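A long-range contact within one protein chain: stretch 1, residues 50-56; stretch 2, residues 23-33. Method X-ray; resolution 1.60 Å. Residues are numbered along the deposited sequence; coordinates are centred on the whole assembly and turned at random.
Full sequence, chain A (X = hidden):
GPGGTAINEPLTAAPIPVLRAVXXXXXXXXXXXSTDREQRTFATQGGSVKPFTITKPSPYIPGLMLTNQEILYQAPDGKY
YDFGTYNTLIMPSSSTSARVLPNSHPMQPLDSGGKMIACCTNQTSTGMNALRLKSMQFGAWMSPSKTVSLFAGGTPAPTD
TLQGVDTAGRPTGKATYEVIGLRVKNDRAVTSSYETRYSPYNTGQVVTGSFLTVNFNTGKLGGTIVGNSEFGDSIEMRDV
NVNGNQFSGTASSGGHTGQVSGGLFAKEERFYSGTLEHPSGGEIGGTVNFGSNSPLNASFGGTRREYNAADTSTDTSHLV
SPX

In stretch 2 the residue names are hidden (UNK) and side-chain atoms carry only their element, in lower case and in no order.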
# COMPACT_ATOMS: atom_id res chain seq x y z
N LYS A 50 -9.98 -0.09 -8.75
CA LYS A 50 -10.55 0.50 -9.92
C LYS A 50 -11.33 1.77 -9.52
O LYS A 50 -11.95 1.80 -8.45
CB LYS A 50 -11.48 -0.47 -10.62
CG LYS A 50 -10.79 -1.65 -11.28
CD LYS A 50 -11.70 -2.37 -12.23
CE LYS A 50 -10.91 -3.24 -13.20
NZ LYS A 50 -11.88 -4.10 -13.94
N PRO A 51 -11.21 2.83 -10.32
CA PRO A 51 -11.87 4.13 -9.97
C PRO A 51 -13.30 4.21 -10.52
O PRO A 51 -13.59 3.75 -11.64
CB PRO A 51 -11.00 5.15 -10.68
CG PRO A 51 -10.49 4.43 -11.90
CD PRO A 51 -10.35 2.98 -11.51
N PHE A 52 -14.16 4.87 -9.75
CA PHE A 52 -15.58 5.03 -10.09
C PHE A 52 -16.02 6.45 -9.72
O PHE A 52 -15.44 7.11 -8.87
CB PHE A 52 -16.44 4.03 -9.32
CG PHE A 52 -16.34 2.64 -9.85
CD1 PHE A 52 -15.31 1.81 -9.40
CD2 PHE A 52 -17.19 2.20 -10.84
CE1 PHE A 52 -15.21 0.55 -9.87
CE2 PHE A 52 -17.05 0.93 -11.37
CZ PHE A 52 -16.07 0.12 -10.87
N THR A 53 -17.09 6.87 -10.38
CA THR A 53 -17.84 8.06 -9.95
C THR A 53 -19.17 7.58 -9.45
O THR A 53 -19.89 6.88 -10.16
CB THR A 53 -17.99 9.01 -11.15
OG1 THR A 53 -16.68 9.41 -11.59
CG2 THR A 53 -18.75 10.29 -10.76
N ILE A 54 -19.47 7.87 -8.18
CA ILE A 54 -20.57 7.28 -7.49
C ILE A 54 -21.51 8.38 -6.99
O ILE A 54 -21.08 9.31 -6.28
CB ILE A 54 -20.09 6.38 -6.37
CG1 ILE A 54 -19.29 5.23 -7.00
CG2 ILE A 54 -21.24 5.86 -5.54
CD1 ILE A 54 -18.87 4.16 -6.07
N THR A 55 -22.78 8.20 -7.32
CA THR A 55 -23.84 9.15 -6.91
C THR A 55 -24.72 8.48 -5.88
O THR A 55 -25.14 7.31 -6.04
CB THR A 55 -24.60 9.62 -8.14
OG1 THR A 55 -23.72 10.27 -9.06
CG2 THR A 55 -25.68 10.64 -7.75
N LYS A 56 -24.98 9.20 -4.78
CA LYS A 56 -25.74 8.67 -3.65
C LYS A 56 -26.69 9.76 -3.15
O LYS A 56 -26.37 10.91 -3.25
CB LYS A 56 -24.85 8.34 -2.44
CG LYS A 56 -23.65 7.48 -2.74
CD LYS A 56 -22.85 7.16 -1.49
CE LYS A 56 -22.04 5.89 -1.67
NZ LYS A 56 -20.88 5.88 -0.75
N UNK A 23 -22.92 -3.26 -6.30
CA UNK A 23 -23.44 -3.56 -7.63
C UNK A 23 -23.13 -2.43 -8.56
O UNK A 23 -23.88 -1.45 -8.70
o UNK A 23 -26.79 -3.99 -8.97
c UNK A 23 -24.94 -3.84 -7.58
o UNK A 23 -24.85 -4.15 -9.99
c UNK A 23 -25.55 -4.01 -8.95
N UNK A 24 -22.01 -2.56 -9.26
CA UNK A 24 -21.55 -1.53 -10.15
C UNK A 24 -22.42 -1.39 -11.41
O UNK A 24 -22.26 -0.43 -12.14
c UNK A 24 -20.09 -1.76 -10.56
o UNK A 24 -20.04 -2.95 -11.36
c UNK A 24 -19.21 -1.91 -9.32
N UNK A 25 -23.35 -2.31 -11.65
CA UNK A 25 -24.25 -2.14 -12.82
C UNK A 25 -25.29 -1.02 -12.60
O UNK A 25 -25.94 -0.59 -13.56
c UNK A 25 -23.98 -4.60 -13.38
c UNK A 25 -24.99 -3.45 -13.22
o UNK A 25 -25.99 -3.79 -12.24
N UNK A 26 -25.41 -0.54 -11.35
CA UNK A 26 -26.28 0.61 -11.07
C UNK A 26 -25.87 1.80 -11.92
O UNK A 26 -24.69 2.11 -12.04
c UNK A 26 -26.21 1.00 -9.58
o UNK A 26 -26.75 2.30 -9.36
N UNK A 27 -26.85 2.53 -12.50
CA UNK A 27 -26.53 3.74 -13.22
C UNK A 27 -25.91 4.84 -12.33
O UNK A 27 -25.34 5.78 -12.84
c UNK A 27 -28.30 2.30 -12.38
c UNK A 27 -28.90 3.52 -12.98
c UNK A 27 -27.89 4.19 -13.81
N UNK A 28 -25.98 4.66 -11.02
CA UNK A 28 -25.39 5.61 -10.10
C UNK A 28 -23.91 5.31 -9.83
O UNK A 28 -23.26 6.09 -9.16
o UNK A 28 -27.61 7.22 -9.72
c UNK A 28 -27.47 6.30 -8.91
c UNK A 28 -26.14 5.59 -8.79
n UNK A 28 -28.41 5.89 -8.13
N UNK A 29 -23.41 4.19 -10.34
CA UNK A 29 -22.01 3.82 -10.12
C UNK A 29 -21.39 3.65 -11.50
O UNK A 29 -21.78 2.72 -12.20
c UNK A 29 -22.63 1.60 -7.03
c UNK A 29 -20.44 2.09 -9.12
c UNK A 29 -22.53 2.80 -7.91
c UNK A 29 -21.91 2.55 -9.28
N UNK A 30 -20.51 4.56 -11.88
CA UNK A 30 -19.98 4.66 -13.22
C UNK A 30 -18.44 4.55 -13.23
O UNK A 30 -17.74 5.30 -12.57
c UNK A 30 -19.86 6.09 -15.29
c UNK A 30 -20.37 5.97 -13.86
c UNK A 30 -21.90 6.12 -13.80
N UNK A 31 -17.93 3.62 -14.03
CA UNK A 31 -16.51 3.43 -14.11
C UNK A 31 -15.87 4.67 -14.67
O UNK A 31 -16.38 5.31 -15.61
c UNK A 31 -16.18 2.20 -14.96
N UNK A 32 -14.75 5.06 -14.05
CA UNK A 32 -14.05 6.27 -14.42
C UNK A 32 -12.91 5.89 -15.36
O UNK A 32 -11.95 5.22 -14.95
o UNK A 32 -12.62 8.66 -14.57
c UNK A 32 -13.54 6.98 -13.15
c UNK A 32 -13.01 8.37 -13.42
o UNK A 32 -12.93 9.17 -12.46
N UNK A 33 -13.01 6.33 -16.61
CA UNK A 33 -12.01 5.99 -17.63
C UNK A 33 -10.99 7.11 -17.89
O UNK A 33 -10.16 7.00 -18.79
c UNK A 33 -12.70 5.64 -18.96
c UNK A 33 -13.51 4.40 -18.82
o UNK A 33 -13.57 6.71 -19.29
O HOH W 1 -22.18 8.74 -10.77
O HOH W 2 -16.90 8.03 -14.09
O HOH W 3 -12.89 8.17 -9.84

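Position 23 carries two carbons, the second holding two oxygens, and lies out of reach of stretch 1: a carboxylate, Asp23. Position 24 has a carbon bearing one oxygen and one carbon, and its terminal carbon sits 4.0 Å from Phe52 CZ. It is Thr24. Position 25 repeats that fork but stays clear of the strand. This is Thr25, whose backbone N reaches Asp23 OD1 at 2.9 Å and whose OG1 reaches the same Asp23 OD1 at 2.5 Å.

Position 26 is one carbon then one oxygen, without contact to stretch 1: Ser26, which closes a type I turn through its N to Asp23 O, 3.2 Å. At position 27 three carbons close a ring onto the backbone N, which makes it Pro27, exposed. Position 28 has two carbons, the second with one oxygen and one nitrogen; its backbone O accepts from Thr55 N at 2.8 Å. An amide of this length is Asn28, and its N is held by Ser26 OG at 3.0 Å.

Position 29 has four carbons, forked at the first with one arm two carbons long, and the fork lies by Phe52 and Ile54. It is Ile29: CG2 is 3.7 Å from Phe52 CD2 and 4.0 Å from Ile54 CG1, while its N returns to Ser26 O at 3.0 Å, ending a second type I turn. Position 30 bears three carbons, one carrying the other two, on the sheet face shared with Thr53: Val30. Position 31 has a single carbon, 3.9 Å from Phe52 CE2. It is Ala31.

Position 32 has two carbons, the second with two oxygens, and its CB lies 4.0 Å from Pro51 CB. This is Asp32; a water donates to both its OD2 and Phe52 O, bridging the two stretches. Position 33, one carbon bearing an oxygen and a carbon, points away: Thr33.

The rule here is backbone first. Two consecutive turns deliver a short antiparallel strand, and Thr53 pairs with Val30 in both directions, Thr53 N to Val30 O at 2.8 Å and Val30 N to Thr53 O at 3.0 Å. Thr55 N to Asn28 O and Asp32 N to Pro51 O, the latter at 3.0 Å, extend the ladder beyond that pair. Side chains then add packing on top of the ladder: Phe52 packs against Thr24, Ile29 and Ala31, Ile54 shares a face with Ile29, and waters link the threonine hydroxyls of stretch 1 to backbone carbonyls of Asn28 and Val30.

Stretch 2, residues 23-33: DTTSPNIVADT
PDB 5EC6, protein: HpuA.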